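Local coordinates for beta-lactamase domain protein (Burkholderia ambifaria, PDB 5I0P) that probably acts as a zinc-dependent hydrolase of the metallo-beta-lactamase superfamily, holding two zinc ions in one site, though its natural substrate is not established, at residues L40-P45 with R79-Q84; G62-T67 with D91-L96; V69-S74 with L96-T101; T101-D106 with L131-F136. One frame throughout, in Å; residues are numbered along the deposited sequence.

Contact 1: L40-P45 with R79-Q84; sequences LRMPLP and RTHWEQ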
# COMPACT_ATOMS: atom_id res chain seq x y z
N LEU A 40 -9.53 -10.97 6.81
CA LEU A 40 -8.90 -12.16 6.28
C LEU A 40 -7.40 -11.92 6.25
O LEU A 40 -6.94 -10.78 6.06
CB LEU A 40 -9.32 -12.48 4.86
CG LEU A 40 -10.62 -12.34 4.08
CD1 LEU A 40 -11.38 -11.02 4.24
CD2 LEU A 40 -10.13 -12.47 2.67
N ARG A 41 -6.62 -13.00 6.38
CA ARG A 41 -5.17 -12.86 6.25
C ARG A 41 -4.65 -13.88 5.26
O ARG A 41 -4.93 -15.07 5.39
CB ARG A 41 -4.46 -13.02 7.60
CG ARG A 41 -2.95 -13.05 7.46
CD ARG A 41 -2.24 -13.17 8.83
NE ARG A 41 -2.23 -11.84 9.37
CZ ARG A 41 -1.18 -11.16 9.81
NH1 ARG A 41 0.03 -11.68 9.82
NH2 ARG A 41 -1.39 -9.93 10.24
N MET A 42 -3.91 -13.42 4.27
CA MET A 42 -3.40 -14.29 3.23
C MET A 42 -1.88 -14.45 3.33
O MET A 42 -1.16 -13.48 3.62
CB MET A 42 -3.77 -13.76 1.84
CG MET A 42 -5.30 -13.85 1.51
SD MET A 42 -5.88 -15.59 1.44
CE MET A 42 -7.49 -15.21 0.67
N PRO A 43 -1.36 -15.65 3.10
CA PRO A 43 0.10 -15.82 3.09
C PRO A 43 0.72 -15.21 1.84
O PRO A 43 0.14 -15.24 0.76
CB PRO A 43 0.27 -17.34 3.07
CG PRO A 43 -0.96 -17.81 2.32
CD PRO A 43 -2.07 -16.91 2.82
N LEU A 44 1.91 -14.65 2.01
CA LEU A 44 2.71 -14.21 0.88
C LEU A 44 4.06 -14.91 0.96
O LEU A 44 4.51 -15.22 2.06
CB LEU A 44 2.88 -12.69 0.87
CG LEU A 44 1.58 -11.93 0.58
CD1 LEU A 44 1.77 -10.47 0.76
CD2 LEU A 44 1.02 -12.21 -0.84
N PRO A 45 4.69 -15.25 -0.18
CA PRO A 45 5.97 -15.98 -0.16
C PRO A 45 7.21 -15.10 -0.22
O PRO A 45 8.19 -15.47 -0.88
CB PRO A 45 5.87 -16.85 -1.42
CG PRO A 45 5.11 -15.91 -2.38
CD PRO A 45 4.15 -15.11 -1.55
N ARG A 79 -5.52 -18.41 -3.81
CA ARG A 79 -6.71 -18.78 -4.57
C ARG A 79 -7.52 -19.83 -3.82
O ARG A 79 -8.75 -19.73 -3.68
CB ARG A 79 -6.27 -19.30 -5.94
CG ARG A 79 -6.89 -18.63 -7.14
CD ARG A 79 -5.89 -18.41 -8.28
NE ARG A 79 -5.08 -19.57 -8.66
CZ ARG A 79 -3.80 -19.48 -9.03
NH1 ARG A 79 -3.18 -18.29 -9.02
NH2 ARG A 79 -3.12 -20.57 -9.38
N THR A 80 -6.82 -20.85 -3.30
CA THR A 80 -7.44 -21.93 -2.54
C THR A 80 -8.15 -21.38 -1.31
O THR A 80 -9.25 -21.83 -0.97
CB THR A 80 -6.37 -22.96 -2.12
OG1 THR A 80 -5.74 -23.53 -3.27
CG2 THR A 80 -7.01 -24.11 -1.29
N HIS A 81 -7.52 -20.41 -0.62
CA HIS A 81 -8.13 -19.84 0.58
C HIS A 81 -9.35 -18.97 0.23
O HIS A 81 -10.35 -18.97 0.96
CB HIS A 81 -7.09 -19.04 1.37
CG HIS A 81 -5.99 -19.88 1.95
ND1 HIS A 81 -6.14 -21.21 2.27
CD2 HIS A 81 -4.71 -19.56 2.28
CE1 HIS A 81 -5.01 -21.68 2.77
NE2 HIS A 81 -4.13 -20.70 2.80
N TRP A 82 -9.30 -18.25 -0.89
CA TRP A 82 -10.48 -17.52 -1.33
C TRP A 82 -11.63 -18.48 -1.60
O TRP A 82 -12.77 -18.24 -1.17
CB TRP A 82 -10.18 -16.70 -2.58
CG TRP A 82 -9.78 -15.28 -2.35
CD1 TRP A 82 -8.66 -14.67 -2.82
CD2 TRP A 82 -10.51 -14.29 -1.62
NE1 TRP A 82 -8.64 -13.36 -2.42
CE2 TRP A 82 -9.75 -13.09 -1.68
CE3 TRP A 82 -11.71 -14.30 -0.89
CZ2 TRP A 82 -10.18 -11.90 -1.07
CZ3 TRP A 82 -12.13 -13.12 -0.28
CH2 TRP A 82 -11.36 -11.93 -0.37
N GLU A 83 -11.35 -19.58 -2.32
CA GLU A 83 -12.40 -20.56 -2.59
C GLU A 83 -13.01 -21.10 -1.31
O GLU A 83 -14.22 -21.30 -1.24
CB GLU A 83 -11.88 -21.70 -3.45
CG GLU A 83 -11.79 -21.33 -4.93
CD GLU A 83 -13.15 -20.98 -5.53
OE1 GLU A 83 -13.21 -20.06 -6.33
OE2 GLU A 83 -14.16 -21.63 -5.17
N GLN A 84 -12.18 -21.29 -0.28
CA GLN A 84 -12.70 -21.72 1.01
C GLN A 84 -13.55 -20.64 1.67
O GLN A 84 -14.58 -20.95 2.29
CB GLN A 84 -11.55 -22.12 1.93
CG GLN A 84 -10.97 -23.50 1.65
CD GLN A 84 -9.62 -23.73 2.32
OE1 GLN A 84 -9.07 -22.84 3.00
NE2 GLN A 84 -9.07 -24.92 2.11

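Contact 2: G62-T67 with D91-L96; sequences GQAGWT and DGLPVL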
# COMPACT_ATOMS: atom_id res chain seq x y z
N GLY A 62 -30.54 -3.31 -3.52
CA GLY A 62 -31.40 -4.22 -2.81
C GLY A 62 -30.85 -5.62 -2.63
O GLY A 62 -31.52 -6.45 -2.01
N GLN A 63 -29.69 -5.92 -3.19
CA GLN A 63 -29.08 -7.22 -3.05
C GLN A 63 -27.99 -7.20 -1.98
O GLN A 63 -27.03 -6.42 -2.09
CB GLN A 63 -28.51 -7.70 -4.37
CG GLN A 63 -27.88 -9.02 -4.18
CD GLN A 63 -27.42 -9.61 -5.46
OE1 GLN A 63 -26.99 -8.90 -6.38
NE2 GLN A 63 -27.55 -10.92 -5.57
N ALA A 64 -28.14 -8.05 -0.97
CA ALA A 64 -27.15 -8.19 0.07
C ALA A 64 -25.93 -8.97 -0.43
O ALA A 64 -26.06 -9.92 -1.22
CB ALA A 64 -27.74 -8.88 1.30
N GLY A 65 -24.74 -8.56 0.03
CA GLY A 65 -23.50 -9.24 -0.27
C GLY A 65 -22.28 -8.64 0.40
O GLY A 65 -22.35 -8.07 1.49
N TRP A 66 -21.14 -8.76 -0.27
CA TRP A 66 -19.86 -8.37 0.28
C TRP A 66 -19.10 -7.50 -0.71
O TRP A 66 -19.05 -7.79 -1.91
CB TRP A 66 -19.04 -9.63 0.61
CG TRP A 66 -19.81 -10.54 1.56
CD1 TRP A 66 -20.69 -11.55 1.22
CD2 TRP A 66 -19.78 -10.51 2.98
NE1 TRP A 66 -21.21 -12.13 2.35
CE2 TRP A 66 -20.66 -11.52 3.44
CE3 TRP A 66 -19.10 -9.72 3.92
CZ2 TRP A 66 -20.88 -11.75 4.80
CZ3 TRP A 66 -19.31 -9.96 5.26
CH2 TRP A 66 -20.20 -10.97 5.69
N THR A 67 -18.49 -6.44 -0.19
CA THR A 67 -17.50 -5.71 -0.95
C THR A 67 -16.14 -6.19 -0.48
O THR A 67 -15.89 -6.25 0.73
CB THR A 67 -17.62 -4.20 -0.75
OG1 THR A 67 -18.79 -3.76 -1.45
CG2 THR A 67 -16.39 -3.51 -1.36
N ASP A 91 -21.86 -16.43 4.07
CA ASP A 91 -23.27 -16.64 4.43
C ASP A 91 -24.10 -16.96 3.20
O ASP A 91 -25.30 -16.68 3.15
CB ASP A 91 -23.85 -15.42 5.17
CG ASP A 91 -22.99 -14.96 6.35
OD1 ASP A 91 -22.18 -15.77 6.85
OD2 ASP A 91 -23.13 -13.79 6.78
N GLY A 92 -23.46 -17.55 2.18
CA GLY A 92 -24.16 -17.78 0.94
C GLY A 92 -24.50 -16.55 0.12
O GLY A 92 -25.30 -16.65 -0.81
N LEU A 93 -23.95 -15.38 0.44
CA LEU A 93 -24.20 -14.18 -0.33
C LEU A 93 -23.12 -13.97 -1.38
O LEU A 93 -21.99 -14.44 -1.23
CB LEU A 93 -24.25 -12.96 0.59
CG LEU A 93 -25.15 -13.04 1.81
CD1 LEU A 93 -25.22 -11.68 2.50
CD2 LEU A 93 -26.52 -13.51 1.37
N PRO A 94 -23.42 -13.26 -2.46
CA PRO A 94 -22.38 -12.98 -3.45
C PRO A 94 -21.50 -11.82 -3.05
O PRO A 94 -21.83 -10.99 -2.20
CB PRO A 94 -23.19 -12.65 -4.71
CG PRO A 94 -24.42 -12.00 -4.16
CD PRO A 94 -24.74 -12.75 -2.88
N VAL A 95 -20.32 -11.78 -3.67
CA VAL A 95 -19.53 -10.57 -3.73
C VAL A 95 -20.17 -9.60 -4.71
O VAL A 95 -20.60 -9.99 -5.81
CB VAL A 95 -18.08 -10.91 -4.11
CG1 VAL A 95 -17.35 -9.68 -4.55
CG2 VAL A 95 -17.38 -11.56 -2.94
N LEU A 96 -20.29 -8.33 -4.31
CA LEU A 96 -20.97 -7.30 -5.09
C LEU A 96 -20.01 -6.43 -5.91
O LEU A 96 -20.42 -5.87 -6.92
CB LEU A 96 -21.82 -6.40 -4.17
CG LEU A 96 -22.85 -7.14 -3.31
CD1 LEU A 96 -23.59 -6.23 -2.32
CD2 LEU A 96 -23.82 -7.85 -4.23

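Contact 3: V69-S74 with L96-T101; sequences VDCGIS and LRVLVT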
# COMPACT_ATOMS: atom_id res chain seq x y z
N VAL A 69 -12.17 -5.71 -0.20
CA VAL A 69 -11.08 -4.74 -0.30
C VAL A 69 -9.76 -5.49 -0.38
O VAL A 69 -9.28 -6.03 0.63
CB VAL A 69 -11.10 -3.75 0.87
CG1 VAL A 69 -9.93 -2.74 0.73
CG2 VAL A 69 -12.47 -3.04 0.93
N ASP A 70 -9.16 -5.46 -1.58
CA ASP A 70 -7.85 -6.03 -1.89
C ASP A 70 -7.91 -7.55 -2.03
O ASP A 70 -8.78 -8.21 -1.47
CB ASP A 70 -6.80 -5.58 -0.85
CG ASP A 70 -6.42 -4.10 -1.00
OD1 ASP A 70 -6.80 -3.50 -2.02
OD2 ASP A 70 -5.72 -3.53 -0.12
N CYS A 71 -6.95 -8.12 -2.76
CA CYS A 71 -7.16 -9.37 -3.48
C CYS A 71 -6.17 -10.49 -3.19
O CYS A 71 -6.52 -11.66 -3.37
CB CYS A 71 -7.13 -9.07 -4.99
SG CYS A 71 -8.20 -7.72 -5.46
N GLY A 72 -4.95 -10.15 -2.78
CA GLY A 72 -3.86 -11.11 -2.75
C GLY A 72 -3.15 -11.13 -4.09
O GLY A 72 -3.63 -10.59 -5.09
N ILE A 73 -1.96 -11.76 -4.10
CA ILE A 73 -1.29 -12.09 -5.36
C ILE A 73 -2.02 -13.26 -5.99
O ILE A 73 -2.73 -13.98 -5.32
CB ILE A 73 0.19 -12.44 -5.15
CG1 ILE A 73 0.26 -13.66 -4.21
CG2 ILE A 73 1.04 -11.23 -4.70
CD1 ILE A 73 1.60 -14.36 -4.23
N SER A 74 -1.75 -13.50 -7.27
CA SER A 74 -2.23 -14.72 -7.91
C SER A 74 -1.30 -15.87 -7.52
O SER A 74 -0.20 -15.99 -8.04
CB SER A 74 -2.31 -14.53 -9.42
OG SER A 74 -2.72 -15.70 -10.07
N LEU A 96 -20.29 -8.33 -4.31
CA LEU A 96 -20.97 -7.30 -5.09
C LEU A 96 -20.01 -6.43 -5.91
O LEU A 96 -20.42 -5.87 -6.92
CB LEU A 96 -21.82 -6.40 -4.17
CG LEU A 96 -22.85 -7.14 -3.31
CD1 LEU A 96 -23.59 -6.23 -2.32
CD2 LEU A 96 -23.82 -7.85 -4.23
N ARG A 97 -18.75 -6.33 -5.49
CA ARG A 97 -17.76 -5.51 -6.17
C ARG A 97 -16.42 -5.77 -5.50
O ARG A 97 -16.36 -6.27 -4.37
CB ARG A 97 -18.12 -4.01 -6.13
CG ARG A 97 -18.23 -3.42 -4.74
CD ARG A 97 -18.53 -1.95 -4.72
NE ARG A 97 -19.14 -1.61 -3.45
CZ ARG A 97 -19.74 -0.46 -3.17
NH1 ARG A 97 -19.80 0.49 -4.11
NH2 ARG A 97 -20.31 -0.27 -1.98
N VAL A 98 -15.35 -5.48 -6.21
CA VAL A 98 -14.01 -5.60 -5.67
C VAL A 98 -13.38 -4.20 -5.66
O VAL A 98 -13.29 -3.54 -6.70
CB VAL A 98 -13.17 -6.59 -6.47
CG1 VAL A 98 -11.78 -6.65 -5.90
CG2 VAL A 98 -13.83 -7.96 -6.47
N LEU A 99 -12.97 -3.77 -4.47
CA LEU A 99 -12.32 -2.49 -4.28
C LEU A 99 -10.84 -2.73 -3.99
O LEU A 99 -10.50 -3.65 -3.25
CB LEU A 99 -13.00 -1.75 -3.15
CG LEU A 99 -12.79 -0.27 -3.05
CD1 LEU A 99 -13.97 0.37 -2.37
CD2 LEU A 99 -11.49 -0.02 -2.25
N VAL A 100 -9.96 -1.93 -4.59
CA VAL A 100 -8.52 -2.11 -4.47
C VAL A 100 -7.84 -0.81 -4.02
O VAL A 100 -8.04 0.24 -4.63
CB VAL A 100 -7.91 -2.63 -5.78
CG1 VAL A 100 -6.37 -2.57 -5.72
CG2 VAL A 100 -8.40 -4.05 -6.02
N THR A 101 -7.01 -0.90 -2.98
CA THR A 101 -6.38 0.30 -2.44
C THR A 101 -5.34 0.89 -3.39
O THR A 101 -5.19 2.12 -3.49
CB THR A 101 -5.76 -0.01 -1.06
OG1 THR A 101 -4.81 -1.09 -1.16
CG2 THR A 101 -6.80 -0.36 -0.04

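Contact 4: T101-D106 with L131-F136; sequences THCHPD and LGEYMF. With ZN (zinc ion), chain E.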
# COMPACT_ATOMS: atom_id res chain seq x y z
N THR A 101 -7.01 -0.90 -2.98
CA THR A 101 -6.38 0.30 -2.44
C THR A 101 -5.34 0.89 -3.39
O THR A 101 -5.19 2.12 -3.49
CB THR A 101 -5.76 -0.01 -1.06
OG1 THR A 101 -4.81 -1.09 -1.16
CG2 THR A 101 -6.80 -0.36 -0.04
N HIS A 102 -4.57 0.04 -4.06
CA HIS A 102 -3.48 0.51 -4.88
C HIS A 102 -2.95 -0.70 -5.64
O HIS A 102 -3.33 -1.83 -5.37
CB HIS A 102 -2.40 1.23 -4.06
CG HIS A 102 -1.60 0.36 -3.12
ND1 HIS A 102 -2.14 -0.25 -2.00
CD2 HIS A 102 -0.29 0.03 -3.12
CE1 HIS A 102 -1.20 -0.91 -1.36
NE2 HIS A 102 -0.07 -0.76 -2.02
N CYS A 103 -2.06 -0.44 -6.62
CA CYS A 103 -1.80 -1.43 -7.66
C CYS A 103 -0.68 -2.41 -7.33
O CYS A 103 -0.34 -3.24 -8.19
CB CYS A 103 -1.47 -0.73 -8.99
SG CYS A 103 0.12 0.14 -9.00
N HIS A 104 -0.09 -2.35 -6.13
CA HIS A 104 0.96 -3.31 -5.82
C HIS A 104 0.40 -4.73 -5.86
O HIS A 104 -0.77 -4.97 -5.51
CB HIS A 104 1.62 -3.01 -4.48
CG HIS A 104 2.46 -1.77 -4.52
ND1 HIS A 104 2.76 -1.02 -3.40
CD2 HIS A 104 3.00 -1.10 -5.56
CE1 HIS A 104 3.46 0.04 -3.75
NE2 HIS A 104 3.63 0.01 -5.06
N PRO A 105 1.22 -5.68 -6.30
CA PRO A 105 0.70 -7.01 -6.68
C PRO A 105 -0.03 -7.75 -5.55
O PRO A 105 -0.98 -8.50 -5.83
CB PRO A 105 1.97 -7.77 -7.10
CG PRO A 105 2.97 -6.74 -7.32
CD PRO A 105 2.68 -5.60 -6.43
N ASP A 106 0.40 -7.58 -4.30
CA ASP A 106 -0.28 -8.27 -3.22
C ASP A 106 -1.69 -7.71 -2.98
O ASP A 106 -2.53 -8.43 -2.43
CB ASP A 106 0.59 -8.27 -1.93
CG ASP A 106 1.21 -6.90 -1.58
OD1 ASP A 106 1.24 -6.56 -0.37
OD2 ASP A 106 1.66 -6.17 -2.49
N LEU A 131 -7.86 6.10 -10.47
CA LEU A 131 -7.35 6.17 -11.84
C LEU A 131 -5.84 5.96 -11.90
O LEU A 131 -5.34 5.26 -12.79
CB LEU A 131 -7.72 7.51 -12.46
CG LEU A 131 -7.36 7.70 -13.94
CD1 LEU A 131 -8.41 8.57 -14.65
CD2 LEU A 131 -5.96 8.29 -14.16
N GLY A 132 -5.08 6.62 -11.01
CA GLY A 132 -3.63 6.47 -11.07
C GLY A 132 -3.20 5.04 -10.83
O GLY A 132 -2.37 4.50 -11.56
N GLU A 133 -3.80 4.38 -9.85
CA GLU A 133 -3.42 3.00 -9.55
C GLU A 133 -3.84 2.06 -10.66
O GLU A 133 -3.04 1.24 -11.12
CB GLU A 133 -4.03 2.56 -8.21
CG GLU A 133 -3.62 3.44 -7.04
CD GLU A 133 -2.16 3.23 -6.65
OE1 GLU A 133 -1.58 2.19 -7.04
OE2 GLU A 133 -1.59 4.10 -5.94
N TYR A 134 -5.07 2.20 -11.14
CA TYR A 134 -5.54 1.31 -12.20
C TYR A 134 -4.69 1.47 -13.45
O TYR A 134 -4.18 0.48 -13.99
CB TYR A 134 -7.01 1.58 -12.49
CG TYR A 134 -7.53 0.73 -13.63
CD1 TYR A 134 -7.80 -0.61 -13.46
CD2 TYR A 134 -7.69 1.25 -14.88
CE1 TYR A 134 -8.26 -1.39 -14.53
CE2 TYR A 134 -8.12 0.49 -15.95
CZ TYR A 134 -8.41 -0.83 -15.78
OH TYR A 134 -8.86 -1.58 -16.86
N MET A 135 -4.50 2.70 -13.90
CA MET A 135 -3.68 2.99 -15.08
C MET A 135 -2.25 2.46 -14.91
O MET A 135 -1.74 1.72 -15.77
CB MET A 135 -3.66 4.50 -15.30
CG MET A 135 -4.09 4.97 -16.65
SD MET A 135 -5.76 4.52 -17.00
CE MET A 135 -6.48 6.15 -17.15
N PHE A 136 -1.60 2.79 -13.79
CA PHE A 136 -0.25 2.28 -13.54
C PHE A 136 -0.24 0.76 -13.51
O PHE A 136 0.67 0.13 -14.07
CB PHE A 136 0.31 2.82 -12.23
CG PHE A 136 1.78 2.61 -12.11
CD1 PHE A 136 2.60 2.85 -13.18
CD2 PHE A 136 2.33 2.13 -10.94
CE1 PHE A 136 3.97 2.64 -13.07
CE2 PHE A 136 3.70 1.90 -10.82
CZ PHE A 136 4.52 2.16 -11.89
ZN ZN E . 2.17 -1.47 -1.46

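Contact 1: L40-P45 with R79-Q84
In the sheet-against-helix packing of the metallo-beta-lactamase fold, Leu-40 and Met-42 of strand 37-43 press on Trp-82 of helix 76-88. The short axes of strand 40-43 and helix 79-84 run nearly antiparallel, 155° between their directions and 9.4 Å apart at closest approach, leaving room for one layer of interlocked side chains. Met-42 does most of the filling. Its flexible thioether chain bends at the CB-CG bond (chi2 -64°), which helps bring CE over the five-membered ring of Trp-82, 3.6 Å from the ring centroid and almost on the ring normal, as a CH-pi contact. SD adds a Met-aromatic contact to the same ring and lies 3.7 Å from CB of His-81. Leu-40 comes to the far end of the indole, where its branch CD2 meets CH2 at 3.3 Å on the face that Met-42 CE also covers. A broad apolar indole suits this place, while its one polar atom, NE1, turns to the backbone O of Cys-71. Leu-53 of strand 50-60 and Leu-114 of helix 111-115 pack on Trp-82 too. Nearer the surface, Pro-43 brings CD to the edge of the His-81 imidazole, in the ring plane and 3.8 Å from CD2.

Contact 2: G62-T67 with D91-L96
Trp-66 and Val-95 pair as a parallel bridge, their CA atoms 4.6 Å apart, where strands 63-69 and 95-99 come together. Trp-66 takes part through both its backbone polar groups: its N donates to Pro-94 O (3.0 Å) and its O accepts from Leu-96 N (2.8 Å), the second bond being the straighter at 173°. Before the bridge the chains diverge, for CA 63 to 66 and CA 91 to 96 point 99° apart. With no side chain in the way, Gly-65 can bring its CA to 3.1 Å from Pro-94 O just where the chains close up. This is the opening of a beta-alpha-beta unit, strand 63-69, helix 76-88 and strand 95-99, in which the helix carries the chain back so that the second strand can lie parallel to the first. Trp-66 fills the joint on the side where Val-95 also points. Leu-93 crosses its indole at about a right angle, with CB 3.6 Å from NE1, whose hydrogen goes to Leu-90 O. Asp-91 brings OD2 into the indole plane at the edge, 3.6 Å from CZ2, the carboxylate turned 71° against the ring. Farther out, the extended chain of Gln-63 meets Pro-94 tip to tip, NE2 3.6 Å from CG. Leu-96 lays its branch CD1 against the backbone, 3.5 Å from Gly-65 N, and its CD2 faces the amide end of Gln-63.

Contact 3: V69-S74 with L96-T101
Val-98 meets Cys-71 where the parallel strands 63-69 and 95-99 run out toward the metal site, at the carboxyl ends of these strands in the metallo-beta-lactamase fold. Its branch CG1 lies 3.8 Å from Cys-71 SG, a small, weakly polar atom that fits among the valine methyls in this buried place. The side chains of Leu-114 and Cys-115, from helix 111-115, also pack on Val-98.

Leu-99 comes next and makes a parallel bridge with Val-69. Its carbonyl O receives Asp-70 N at 2.8 Å and is touched as well by the CA-H of Val-69. On the side where these two residues point, Val-69 CG2 packs loosely on Leu-99 CB.

Val-100 returns to the side of Cys-71. Its CG2 touches the same SG at 3.7 Å, putting the sulfur against both valines, while its CA and CG1 border Asp-70 OD1.

At Thr-101 the contact turns polar. The carboxylate of Asp-70 receives two bonds from this one residue, each through a syn lone pair: N donates to OD1 (2.8 Å) and the hydroxyl to OD2. Thr-101 OG1 sits between its own backbone N and carbonyl carbon (chi1 57°), on the same side as the N-H. OD2 also accepts from ND1 of His-107, a zinc ligand, so Asp-70 is a second-shell residue, consistent with the aspartate that follows this strand across the superfamily. The same chi1 swings Thr-101 CG2 to 4.0 Å from Val-69 CG1.

Contact 4: T101-D106 with L131-F136
The flat groups are the imidazole of His-102, whose CB is touched by the Glu-133 carboxylate, and the ring of Phe-136, which Cys-103 SG approaches obliquely. They lie at the HxHxDH metal-binding loop of the metallo-beta-lactamase superfamily, here backed by helix 131-141. At the His-102 edge, in the ring plane, stand Thr-101 CB and His-104 ND1. NE2 of His-102 binds zinc at 2.4 Å and ND1 of His-104 at 2.1 Å, with His-213 and Asp-232 completing the site. On the far nitrogen, His-102 ND1 donates to Thr-101 OG1 (2.9 Å), a bond that would steady the ring's rotation. Asp-106, farther along the loop, is a ligand of the second zinc. A long acidic side chain suits position 133: bent at chi2 (-71°), it reaches from the helix to the loop backbone. Its second oxygen, OE2, is taken by Ser-214 OG and Glu-216 N, so the buried carboxylate bridges two loops around the metal. Cys-103, its side chain short enough to sit between the Glu-133 carboxylate and Phe-136, sets SG 3.6 Å from Phe-136 CD2. The hydrogen bond across the contact runs from Cys-103 N to Glu-133 OE1, 2.7 Å long, the donor lying 40° out of the carboxylate plane.

In the fold
Contacts 2 and 3 are successive parts of one strand pairing: they share Leu-96, and Thr-67 OG1 of the first meets Arg-97 NE of the second at 3.0 Å. Contact 1 packs the intervening helix 76-88 on the same sheet, its centre about 12 Å from that of contact 3. Thr-101, shared by contacts 3 and 4, leads from one to the other, their centres about 11 Å apart; hydrogen bonds join Asp-70 to Thr-101 and Thr-101 to the zinc ligand His-102. Ile-73 of contact 3 packs its CG2 3.6 Å from Asp-106 CA, and Leu-44 also touches this zinc ligand. Contact 2, centred about 24 Å from contact 4, lies at the end of the strands remote from the metals.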